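Long-range contacts in ligand-gated channel protein (Acinetobacter baumannii, PDB 6H7V), which serves as the outer-membrane receptor BauA for ferric preacinetobactin and probably carries this iron-siderophore complex across the outer membrane in a TonB-dependent manner: residues 105-110 with 140-145; 285-290 with 311-316; 338-343 with 377-382; 525-530 with 564-569. All coordinates share one frame; numbering follows the deposited sequence.

How the interactions relate
The four contacts follow one another along the chain. Interaction 1 lies inside the plug, while interactions 2, 3 and 4 pair antiparallel strands of the surrounding barrel. Interactions 2 and 3 are close neighbours, their centres about 14 Å apart, because strands 302-318 and 331-358 run side by side and Tyr315 N probably bonds to Phe341 O. Interaction 4 belongs to the opposite side of the barrel, about 37 Å from interaction 2 and 43 Å from interaction 3 between centres. It does touch interaction 1: Arg107 of the plug forms a salt bridge to Glu564 of the wall. The set thus samples the wall on two sides and one charged plug-barrel link.

Interaction 1 (105-110 with 140-145); sequences YIRGYA and VLKGPS
Arg107 NH2 is gripped by two carboxylates of the barrel wall, Glu514 and Glu564, while the same guanidinium lies across the base of Lys142. Lys142 CB stands 3.8 Å above the guanidinium plane, displaced toward its rim, and Lys142 O also sits over a face. Arg107 NH1 comes to 3.6 Å from Lys142 O, a contact rather than a hydrogen bond. The arginine chain is extended from CG to NE, which carries CD past Gly143, 3.9 Å from Gly143 N. The two long side chains cross at about a right angle. Lys142 bends near its end and sends NZ to a salt bridge with Asp88, so each of the two charges has its own acidic partner; Arg107 NE and Lys142 NZ stay 6.8 Å apart.

Beside this polar part the contact is apolar. Ile106 CG2, held anti to the backbone N, packs 3.9 Å from Lys142 CG, and Ile106 CD1 reaches toward Val140 CG1 at 4.4 Å. A type I' turn from Ile106 to Tyr109 presents Arg107 at the tip of a tight hairpin, closed by Ile106 N to Tyr109 O at 2.8 Å. This hairpin continues an antiparallel sheet with strand 91-92, whereas Lys142 ends strand 135-142 of the plug's mixed sheet, between strands 64-68 and 159-165; Ile91 bridges the two by touching both Ile106 and Val140.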
# COMPACT_ATOMS: atom_id res chain seq x y z
N TYR A 105 0.48 -6.43 3.63
CA TYR A 105 -0.85 -6.88 3.95
C TYR A 105 -1.44 -5.92 4.96
O TYR A 105 -0.71 -5.32 5.75
CB TYR A 105 -0.78 -8.28 4.56
CG TYR A 105 -0.33 -9.38 3.61
CD1 TYR A 105 1.01 -9.53 3.31
CD2 TYR A 105 -1.22 -10.38 3.17
CE1 TYR A 105 1.45 -10.58 2.52
CE2 TYR A 105 -0.78 -11.43 2.38
CZ TYR A 105 0.56 -11.50 2.04
OH TYR A 105 1.07 -12.53 1.31
N ILE A 106 -2.77 -5.81 4.96
CA ILE A 106 -3.46 -5.00 5.96
C ILE A 106 -4.62 -5.79 6.52
O ILE A 106 -5.38 -6.39 5.76
CB ILE A 106 -4.00 -3.71 5.35
CG1 ILE A 106 -2.88 -2.96 4.59
CG2 ILE A 106 -4.60 -2.83 6.42
CD1 ILE A 106 -3.27 -1.60 4.04
N ARG A 107 -4.65 -5.94 7.84
CA ARG A 107 -5.59 -6.84 8.50
C ARG A 107 -5.48 -8.26 7.93
O ARG A 107 -6.46 -9.00 7.86
CB ARG A 107 -7.02 -6.30 8.40
CG ARG A 107 -7.20 -5.05 9.26
CD ARG A 107 -8.64 -4.60 9.43
NE ARG A 107 -8.77 -3.69 10.56
CZ ARG A 107 -9.87 -3.01 10.87
NH1 ARG A 107 -10.96 -3.09 10.11
NH2 ARG A 107 -9.88 -2.25 11.97
N GLY A 108 -4.27 -8.63 7.54
CA GLY A 108 -4.00 -10.00 7.12
C GLY A 108 -4.43 -10.32 5.68
O GLY A 108 -4.40 -11.45 5.28
N TYR A 109 -4.81 -9.30 4.91
CA TYR A 109 -5.10 -9.48 3.48
C TYR A 109 -4.17 -8.64 2.61
O TYR A 109 -3.72 -7.58 3.02
CB TYR A 109 -6.54 -9.10 3.18
CG TYR A 109 -7.57 -10.05 3.73
CD1 TYR A 109 -7.71 -11.34 3.20
CD2 TYR A 109 -8.42 -9.67 4.75
CE1 TYR A 109 -8.67 -12.20 3.69
CE2 TYR A 109 -9.37 -10.54 5.25
CZ TYR A 109 -9.52 -11.78 4.70
OH TYR A 109 -10.51 -12.62 5.17
N ALA A 110 -3.88 -9.13 1.42
CA ALA A 110 -3.06 -8.38 0.44
C ALA A 110 -3.65 -6.98 0.22
O ALA A 110 -4.86 -6.80 0.16
CB ALA A 110 -2.99 -9.13 -0.88
N VAL A 140 -3.99 5.92 5.72
CA VAL A 140 -4.33 4.50 5.67
C VAL A 140 -5.69 4.27 6.28
O VAL A 140 -5.94 4.68 7.41
CB VAL A 140 -3.30 3.65 6.42
CG1 VAL A 140 -3.64 2.18 6.25
CG2 VAL A 140 -1.91 3.92 5.89
N LEU A 141 -6.57 3.64 5.53
CA LEU A 141 -7.87 3.24 6.08
C LEU A 141 -7.90 1.71 6.14
O LEU A 141 -7.68 1.05 5.15
CB LEU A 141 -9.01 3.76 5.22
CG LEU A 141 -10.38 3.54 5.87
CD1 LEU A 141 -11.30 4.69 5.55
CD2 LEU A 141 -11.02 2.21 5.47
N LYS A 142 -8.07 1.16 7.33
CA LYS A 142 -7.94 -0.27 7.48
C LYS A 142 -9.24 -1.02 7.21
O LYS A 142 -10.31 -0.59 7.60
CB LYS A 142 -7.40 -0.61 8.86
CG LYS A 142 -5.94 -0.23 9.07
CD LYS A 142 -5.52 -0.67 10.47
CE LYS A 142 -4.48 0.23 11.11
NZ LYS A 142 -4.42 1.54 10.42
N GLY A 143 -9.13 -2.14 6.49
CA GLY A 143 -10.28 -2.91 6.07
C GLY A 143 -10.80 -2.48 4.71
O GLY A 143 -10.39 -1.46 4.16
N PRO A 144 -11.73 -3.25 4.16
CA PRO A 144 -12.33 -3.00 2.86
C PRO A 144 -13.23 -1.77 2.88
O PRO A 144 -13.59 -1.29 3.95
CB PRO A 144 -13.17 -4.25 2.62
CG PRO A 144 -13.45 -4.78 4.00
CD PRO A 144 -12.23 -4.49 4.79
N SER A 145 -13.54 -1.23 1.72
CA SER A 145 -14.12 0.09 1.66
C SER A 145 -14.82 0.39 0.34
O SER A 145 -14.84 1.54 -0.11
CB SER A 145 -13.03 1.13 1.89
OG SER A 145 -12.11 1.18 0.80

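Interaction 2 (285-290 with 311-316); sequences TKDKGA and STTEYK. With C8E ((hydroxyethyloxy)tri(ethyloxy)octane), chain I.
Asp287 and Thr313 make the tight spot of this strand pair: Thr313 OG1 donates to Asp287 OD2 at 2.7 Å, meeting the oxygen nearly end-on to its C-O bond. The two side chains lie alongside each other and point the same way. Both are turned so that the branch in use stands beside the backbone N (Asp287 chi1 -69°, Thr313 chi1 -67°). OD2 also accepts from Phe127 N, and Thr313 OG1 has a second partner in Lys345 NZ, so buried oxygens on this face are well supplied. Next to them Thr285 CG2 rests 4.0 Å from Thr313 CG2, and Thr285 OG1 lies at the edge of the Tyr315 ring, near its plane, 3.2 Å from Tyr315 CD1.

The backbones are a regular antiparallel ladder, the axes 4.6 Å apart, with Lys286-Glu314 and Lys288-Thr312 as the hydrogen-bonded pairs; Lys286 N to Glu314 O measures 2.8 Å. Strands 282-297 and 302-318 form a hairpin in the beta-barrel of a TonB-dependent receptor, and alternation sends Thr285, Asp287, Thr313 and Tyr315 to the face that meets the plug.

On the other face, apart from Thr312, the side chains are long and charged and only loosely engaged. Lys286 CD passes 3.8 Å from Glu314 OE1, yet Lys286 NZ remains 4.8 Å from that oxygen, probably a mild attraction, too long for a salt bridge. Farther along, the alkyl chain of a detergent molecule drapes over the strands, its C6 4.0 Å from Lys288 CB and its C1 near Thr312 OG1.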
# COMPACT_ATOMS: atom_id res chain seq x y z
N THR A 285 10.59 0.32 -14.00
CA THR A 285 9.23 0.78 -14.13
C THR A 285 9.29 2.28 -14.30
O THR A 285 9.85 2.97 -13.47
CB THR A 285 8.37 0.42 -12.89
OG1 THR A 285 8.47 -0.98 -12.60
CG2 THR A 285 6.88 0.69 -13.14
N LYS A 286 8.78 2.77 -15.43
CA LYS A 286 8.51 4.20 -15.62
C LYS A 286 7.01 4.52 -15.42
O LYS A 286 6.13 3.85 -15.99
CB LYS A 286 8.90 4.62 -17.03
CG LYS A 286 10.36 4.40 -17.35
CD LYS A 286 10.72 4.86 -18.76
CE LYS A 286 12.09 4.34 -19.16
NZ LYS A 286 12.69 5.12 -20.29
N ASP A 287 6.71 5.55 -14.65
CA ASP A 287 5.33 5.92 -14.38
C ASP A 287 5.18 7.40 -14.62
O ASP A 287 6.09 8.17 -14.31
CB ASP A 287 4.91 5.57 -12.94
CG ASP A 287 4.82 4.05 -12.68
OD1 ASP A 287 5.82 3.48 -12.15
OD2 ASP A 287 3.75 3.42 -12.97
N LYS A 288 4.08 7.77 -15.28
CA LYS A 288 3.74 9.16 -15.52
C LYS A 288 2.28 9.33 -15.18
O LYS A 288 1.45 8.57 -15.67
CB LYS A 288 3.91 9.50 -17.00
CG LYS A 288 5.35 9.64 -17.43
CD LYS A 288 5.55 9.55 -18.95
CE LYS A 288 6.94 8.98 -19.25
NZ LYS A 288 7.77 9.84 -20.14
N GLY A 289 1.94 10.39 -14.45
CA GLY A 289 0.55 10.61 -14.07
C GLY A 289 0.18 12.07 -14.00
O GLY A 289 1.04 12.92 -13.77
N ALA A 290 -1.12 12.34 -14.16
CA ALA A 290 -1.67 13.70 -14.06
C ALA A 290 -3.12 13.64 -13.66
O ALA A 290 -3.84 12.76 -14.08
CB ALA A 290 -1.54 14.42 -15.39
N SER A 311 -2.76 7.95 -16.37
CA SER A 311 -1.38 7.58 -16.16
C SER A 311 -0.89 6.54 -17.14
O SER A 311 -1.65 5.94 -17.87
CB SER A 311 -1.16 7.11 -14.71
OG SER A 311 -1.95 6.00 -14.40
N THR A 312 0.42 6.34 -17.11
CA THR A 312 1.06 5.39 -17.97
C THR A 312 2.07 4.64 -17.12
O THR A 312 2.74 5.22 -16.30
CB THR A 312 1.78 6.10 -19.15
OG1 THR A 312 0.80 6.59 -20.08
CG2 THR A 312 2.68 5.14 -19.91
N THR A 313 2.15 3.35 -17.33
CA THR A 313 3.15 2.52 -16.73
C THR A 313 3.89 1.75 -17.81
O THR A 313 3.26 1.13 -18.66
CB THR A 313 2.49 1.55 -15.77
OG1 THR A 313 1.93 2.29 -14.68
CG2 THR A 313 3.50 0.53 -15.25
N GLU A 314 5.23 1.83 -17.81
CA GLU A 314 6.08 0.93 -18.62
C GLU A 314 6.97 0.07 -17.72
O GLU A 314 7.78 0.59 -16.95
CB GLU A 314 6.95 1.72 -19.56
CG GLU A 314 6.19 2.52 -20.62
CD GLU A 314 7.14 3.35 -21.51
OE1 GLU A 314 8.36 3.36 -21.27
OE2 GLU A 314 6.67 3.96 -22.49
N TYR A 315 6.73 -1.23 -17.75
CA TYR A 315 7.40 -2.18 -16.89
C TYR A 315 8.22 -3.12 -17.75
O TYR A 315 7.74 -3.64 -18.75
CB TYR A 315 6.39 -3.00 -16.11
CG TYR A 315 6.98 -4.05 -15.22
CD1 TYR A 315 7.39 -3.74 -13.93
CD2 TYR A 315 7.06 -5.37 -15.62
CE1 TYR A 315 7.91 -4.71 -13.09
CE2 TYR A 315 7.52 -6.36 -14.77
CZ TYR A 315 7.93 -6.03 -13.50
OH TYR A 315 8.41 -6.99 -12.62
N LYS A 316 9.47 -3.34 -17.34
CA LYS A 316 10.32 -4.32 -17.97
C LYS A 316 11.04 -5.15 -16.93
O LYS A 316 11.53 -4.62 -15.95
CB LYS A 316 11.34 -3.62 -18.85
CG LYS A 316 10.74 -2.87 -20.04
CD LYS A 316 11.82 -2.00 -20.66
CE LYS A 316 11.58 -1.75 -22.13
NZ LYS A 316 10.28 -1.07 -22.29
C1 C8E I . -0.26 10.23 -21.36
C2 C8E I . -0.76 10.43 -19.94
C3 C8E I . 0.40 10.70 -18.98
C4 C8E I . 0.17 11.94 -18.10
C5 C8E I . 1.14 13.08 -18.42
C6 C8E I . 2.37 13.15 -17.50
C7 C8E I . 3.12 14.48 -17.63
C8 C8E I . 4.43 14.51 -16.84
O9 C8E I . 4.68 15.84 -16.35
C10 C8E I . 5.88 15.97 -15.57
C11 C8E I . 5.81 17.24 -14.73

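Interaction 3 (338-343 with 377-382); sequences QLAFDV and DDYSYR. Unlike the reference sequence in segment 377-382: Ser380 (reference Gly).
Strands 338-343 and 377-381 run antiparallel with axes 4.7 Å apart at 176°, and Gln338-Tyr381, Ala340-Tyr379 and Asp342-Asp377 are the hydrogen-bonded pairs. The central pair is joined by bonds in both directions, Ala340 N to Tyr379 O and Tyr379 N to Ala340 O, each 2.8 Å.

Tyr379 leans over this step of the ladder with CG beside its backbone N (chi1 -55°), which brings its ring edge to Ala340 O, in the ring plane, while Tyr379 CB packs on Ala340 CB at 4.1 Å. Gln338 and Tyr381 lie side by side and point the same way. Gln338 OE1 meets the edge of the ring in its plane, 3.6 Å from Tyr381 CD2, with amide and ring turned 51° apart. That amide is fixed from elsewhere: NE2 donates to Glu407 O, and OE1 accepts from Thr409 N. On the same face Asp342 OD2 and Asp377 OD2 stand 5.4 Å apart; a bond from Asp377 OD1 to His415 probably eases their repulsion.

The other face carries Leu339, Phe341, Asp378 and Ser380. Leu339 CD1 lies 3.4 Å from Tyr379 O and also reaches Ser380 CB, while the OG of Ser380, a glycine in the reference sequence, makes a weak bond to Gln338 O. Phe341 CB touches Asp378 OD1, and its ring turns away to meet Tyr315 on the next strand and Phe127 of the plug. Such a long antiparallel hairpin, one face against the plug, is the repeating element of the TonB-dependent receptor barrel.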
# COMPACT_ATOMS: atom_id res chain seq x y z
N GLN A 338 11.31 -13.31 -19.02
CA GLN A 338 11.27 -11.91 -19.40
C GLN A 338 9.83 -11.46 -19.53
O GLN A 338 9.01 -12.18 -20.09
CB GLN A 338 11.97 -11.70 -20.73
CG GLN A 338 13.45 -11.98 -20.66
CD GLN A 338 14.18 -11.62 -21.93
OE1 GLN A 338 13.55 -11.34 -22.96
NE2 GLN A 338 15.51 -11.56 -21.85
N LEU A 339 9.56 -10.25 -19.07
CA LEU A 339 8.22 -9.68 -19.11
C LEU A 339 8.32 -8.19 -19.38
O LEU A 339 9.14 -7.50 -18.78
CB LEU A 339 7.49 -9.92 -17.79
CG LEU A 339 6.09 -9.28 -17.63
CD1 LEU A 339 5.13 -9.77 -18.72
CD2 LEU A 339 5.49 -9.55 -16.25
N ALA A 340 7.49 -7.68 -20.28
CA ALA A 340 7.29 -6.23 -20.38
C ALA A 340 5.82 -5.99 -20.48
O ALA A 340 5.13 -6.74 -21.14
CB ALA A 340 7.99 -5.67 -21.59
N PHE A 341 5.35 -4.89 -19.91
CA PHE A 341 4.01 -4.46 -20.22
C PHE A 341 3.85 -2.97 -20.15
O PHE A 341 4.62 -2.29 -19.49
CB PHE A 341 2.96 -5.20 -19.38
CG PHE A 341 3.05 -4.93 -17.92
CD1 PHE A 341 2.48 -3.80 -17.37
CD2 PHE A 341 3.64 -5.85 -17.08
CE1 PHE A 341 2.57 -3.55 -15.99
CE2 PHE A 341 3.74 -5.61 -15.71
CZ PHE A 341 3.21 -4.46 -15.16
N ASP A 342 2.92 -2.49 -20.97
CA ASP A 342 2.59 -1.08 -21.07
C ASP A 342 1.13 -0.97 -20.74
O ASP A 342 0.31 -1.66 -21.35
CB ASP A 342 2.82 -0.58 -22.52
CG ASP A 342 4.30 -0.58 -22.92
OD1 ASP A 342 5.16 -0.40 -22.03
OD2 ASP A 342 4.63 -0.89 -24.07
N VAL A 343 0.79 -0.07 -19.83
CA VAL A 343 -0.61 0.13 -19.50
C VAL A 343 -0.96 1.62 -19.47
O VAL A 343 -0.19 2.43 -18.98
CB VAL A 343 -1.00 -0.67 -18.23
CG1 VAL A 343 0.04 -0.54 -17.16
CG2 VAL A 343 -2.35 -0.25 -17.69
N ASP A 377 -0.68 -3.79 -23.07
CA ASP A 377 0.00 -4.79 -23.87
C ASP A 377 1.03 -5.57 -23.05
O ASP A 377 1.83 -4.98 -22.31
CB ASP A 377 0.70 -4.12 -25.04
CG ASP A 377 -0.27 -3.52 -26.04
OD1 ASP A 377 -1.30 -4.16 -26.35
OD2 ASP A 377 0.04 -2.44 -26.56
N ASP A 378 1.03 -6.89 -23.21
CA ASP A 378 1.95 -7.78 -22.51
C ASP A 378 2.90 -8.45 -23.49
O ASP A 378 2.46 -9.01 -24.51
CB ASP A 378 1.18 -8.87 -21.76
CG ASP A 378 0.71 -8.43 -20.37
OD1 ASP A 378 -0.05 -7.44 -20.30
OD2 ASP A 378 1.01 -9.14 -19.37
N TYR A 379 4.19 -8.44 -23.16
CA TYR A 379 5.21 -9.11 -23.92
C TYR A 379 5.94 -10.05 -23.00
O TYR A 379 6.32 -9.68 -21.89
CB TYR A 379 6.23 -8.09 -24.44
CG TYR A 379 5.64 -6.96 -25.23
CD1 TYR A 379 4.96 -5.92 -24.59
CD2 TYR A 379 5.80 -6.89 -26.61
CE1 TYR A 379 4.44 -4.86 -25.30
CE2 TYR A 379 5.27 -5.83 -27.33
CZ TYR A 379 4.61 -4.81 -26.67
OH TYR A 379 3.99 -3.82 -27.41
N SER A 380 6.20 -11.26 -23.45
CA SER A 380 6.67 -12.26 -22.53
C SER A 380 7.29 -13.47 -23.18
O SER A 380 6.84 -13.92 -24.23
CB SER A 380 5.54 -12.71 -21.64
OG SER A 380 6.00 -13.73 -20.79
N TYR A 381 8.36 -13.96 -22.56
CA TYR A 381 8.80 -15.32 -22.73
C TYR A 381 8.53 -16.04 -21.43
O TYR A 381 9.13 -15.71 -20.38
CB TYR A 381 10.31 -15.38 -22.96
CG TYR A 381 10.81 -15.01 -24.33
CD1 TYR A 381 10.45 -15.75 -25.46
CD2 TYR A 381 11.80 -14.04 -24.47
CE1 TYR A 381 11.01 -15.48 -26.69
CE2 TYR A 381 12.35 -13.74 -25.71
CZ TYR A 381 11.96 -14.46 -26.81
OH TYR A 381 12.58 -14.17 -28.00
N ARG A 382 7.77 -17.13 -21.53
CA ARG A 382 7.71 -18.15 -20.49
C ARG A 382 9.02 -18.96 -20.50
O ARG A 382 9.61 -19.24 -19.46
CB ARG A 382 6.51 -19.07 -20.78
CG ARG A 382 5.81 -19.70 -19.58
CD ARG A 382 4.80 -20.78 -20.02
NE ARG A 382 5.11 -21.34 -21.35
CZ ARG A 382 5.59 -22.57 -21.58
NH1 ARG A 382 5.76 -23.42 -20.59
NH2 ARG A 382 5.87 -22.94 -22.82

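Interaction 4 (525-530 with 564-569); sequences AHTLSA and EWSFFG
Within the barrel wall, His526 and Trp565 form a side-by-side pair on the surface of neighbouring antiparallel strands. Trp565 NE1 donates to His526 ND1 at 3.2 Å, with an angle of 157° at the hydrogen. The rings meet rim to rim, planes only 16° apart, and ND1 lies in the indole plane while NE1 sits somewhat out of the imidazole plane. Trp565 takes this pose with CG anti to its backbone N (chi1 173°), which tips the indole forward along its own strand, toward Phe567, whose CD2 comes over one of its faces. Leu528 CD1 closes the row, 4.1 Å from Trp565 CB.

Residues alternate in and out of the wall, as in other TonB-dependent barrels: His526, Leu528, Trp565 and Phe567 point outward, and the exposed Trp565 and Leu528 are consistent with a lipid-facing surface, while Ala525, Thr527, Ser529, Glu564, Ser566 and Phe568 point to the plug. Thr527 N to Ser566 O and Ser566 N to Thr527 O are both 2.9 Å.

Inside, Ala525 CB sits over a face of the Phe568 ring, 4.0 Å from its centroid, a CH-pi contact; Tyr38 and Phe57 meet that ring edge-to-face. At the other end Ser529 OG donates to Glu564 OE1, though the modelled length is doubtfully short. Besides its plug arginine, Arg107, this buried carboxylate has Ser90 OG bonded to OE2, so both oxygens are held by the plug.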
# COMPACT_ATOMS: atom_id res chain seq x y z
N ALA A 525 -2.96 9.39 22.07
CA ALA A 525 -4.24 8.81 21.64
C ALA A 525 -4.17 7.30 21.52
O ALA A 525 -3.12 6.77 21.17
CB ALA A 525 -4.68 9.41 20.31
N HIS A 526 -5.32 6.64 21.72
CA HIS A 526 -5.42 5.18 21.66
C HIS A 526 -6.54 4.77 20.74
O HIS A 526 -7.60 5.40 20.71
CB HIS A 526 -5.74 4.58 23.04
CG HIS A 526 -4.63 4.71 24.04
ND1 HIS A 526 -3.63 3.77 24.17
CD2 HIS A 526 -4.43 5.62 25.02
CE1 HIS A 526 -2.80 4.15 25.13
NE2 HIS A 526 -3.26 5.27 25.66
N THR A 527 -6.35 3.64 20.07
CA THR A 527 -7.42 2.97 19.34
C THR A 527 -7.43 1.50 19.76
O THR A 527 -6.37 0.87 19.84
CB THR A 527 -7.21 3.04 17.79
OG1 THR A 527 -7.21 4.40 17.37
CG2 THR A 527 -8.33 2.31 17.06
N LEU A 528 -8.62 0.97 20.01
CA LEU A 528 -8.81 -0.45 20.27
C LEU A 528 -9.93 -0.94 19.37
O LEU A 528 -11.05 -0.45 19.46
CB LEU A 528 -9.17 -0.68 21.74
CG LEU A 528 -9.43 -2.13 22.19
CD1 LEU A 528 -8.19 -2.99 21.98
CD2 LEU A 528 -9.85 -2.20 23.65
N SER A 529 -9.63 -1.87 18.46
CA SER A 529 -10.68 -2.40 17.59
C SER A 529 -10.63 -3.90 17.38
O SER A 529 -9.58 -4.53 17.49
CB SER A 529 -10.69 -1.70 16.23
OG SER A 529 -9.38 -1.53 15.73
N ALA A 530 -11.80 -4.47 17.13
CA ALA A 530 -11.94 -5.88 16.84
C ALA A 530 -12.67 -5.99 15.52
O ALA A 530 -13.59 -5.22 15.24
CB ALA A 530 -12.72 -6.58 17.94
N GLU A 564 -6.84 -5.19 17.62
CA GLU A 564 -5.73 -4.26 17.45
C GLU A 564 -5.78 -3.26 18.59
O GLU A 564 -6.82 -2.68 18.88
CB GLU A 564 -5.82 -3.46 16.12
CG GLU A 564 -6.20 -4.26 14.85
CD GLU A 564 -7.03 -3.44 13.82
OE1 GLU A 564 -8.14 -2.99 14.18
OE2 GLU A 564 -6.61 -3.29 12.64
N TRP A 565 -4.63 -3.04 19.21
CA TRP A 565 -4.46 -1.92 20.11
C TRP A 565 -3.31 -1.08 19.57
O TRP A 565 -2.20 -1.57 19.41
CB TRP A 565 -4.15 -2.41 21.53
CG TRP A 565 -3.80 -1.30 22.47
CD1 TRP A 565 -4.33 -0.05 22.49
CD2 TRP A 565 -2.81 -1.34 23.50
NE1 TRP A 565 -3.74 0.70 23.47
CE2 TRP A 565 -2.78 -0.06 24.08
CE3 TRP A 565 -1.90 -2.30 23.93
CZ2 TRP A 565 -1.91 0.27 25.12
CZ3 TRP A 565 -1.04 -1.98 24.95
CH2 TRP A 565 -1.04 -0.70 25.53
N SER A 566 -3.57 0.18 19.28
CA SER A 566 -2.52 1.03 18.74
C SER A 566 -2.61 2.44 19.33
O SER A 566 -3.59 2.80 19.98
CB SER A 566 -2.59 1.06 17.21
OG SER A 566 -3.69 1.82 16.80
N PHE A 567 -1.53 3.20 19.20
CA PHE A 567 -1.47 4.49 19.87
C PHE A 567 -0.49 5.40 19.17
O PHE A 567 0.45 4.94 18.52
CB PHE A 567 -1.07 4.32 21.37
CG PHE A 567 0.04 3.32 21.60
CD1 PHE A 567 1.38 3.66 21.34
CD2 PHE A 567 -0.23 2.05 22.05
CE1 PHE A 567 2.39 2.73 21.46
CE2 PHE A 567 0.79 1.11 22.18
CZ PHE A 567 2.10 1.45 21.89
N PHE A 568 -0.61 6.69 19.45
CA PHE A 568 0.33 7.64 18.91
C PHE A 568 0.31 8.95 19.68
O PHE A 568 -0.69 9.29 20.34
CB PHE A 568 0.02 7.93 17.42
CG PHE A 568 -1.39 8.39 17.16
CD1 PHE A 568 -1.72 9.72 17.26
CD2 PHE A 568 -2.35 7.49 16.72
CE1 PHE A 568 -3.01 10.16 17.01
CE2 PHE A 568 -3.62 7.92 16.39
CZ PHE A 568 -3.96 9.26 16.54
N GLY A 569 1.40 9.70 19.53
CA GLY A 569 1.52 11.03 20.05
C GLY A 569 2.65 11.16 21.05
O GLY A 569 3.69 10.52 20.90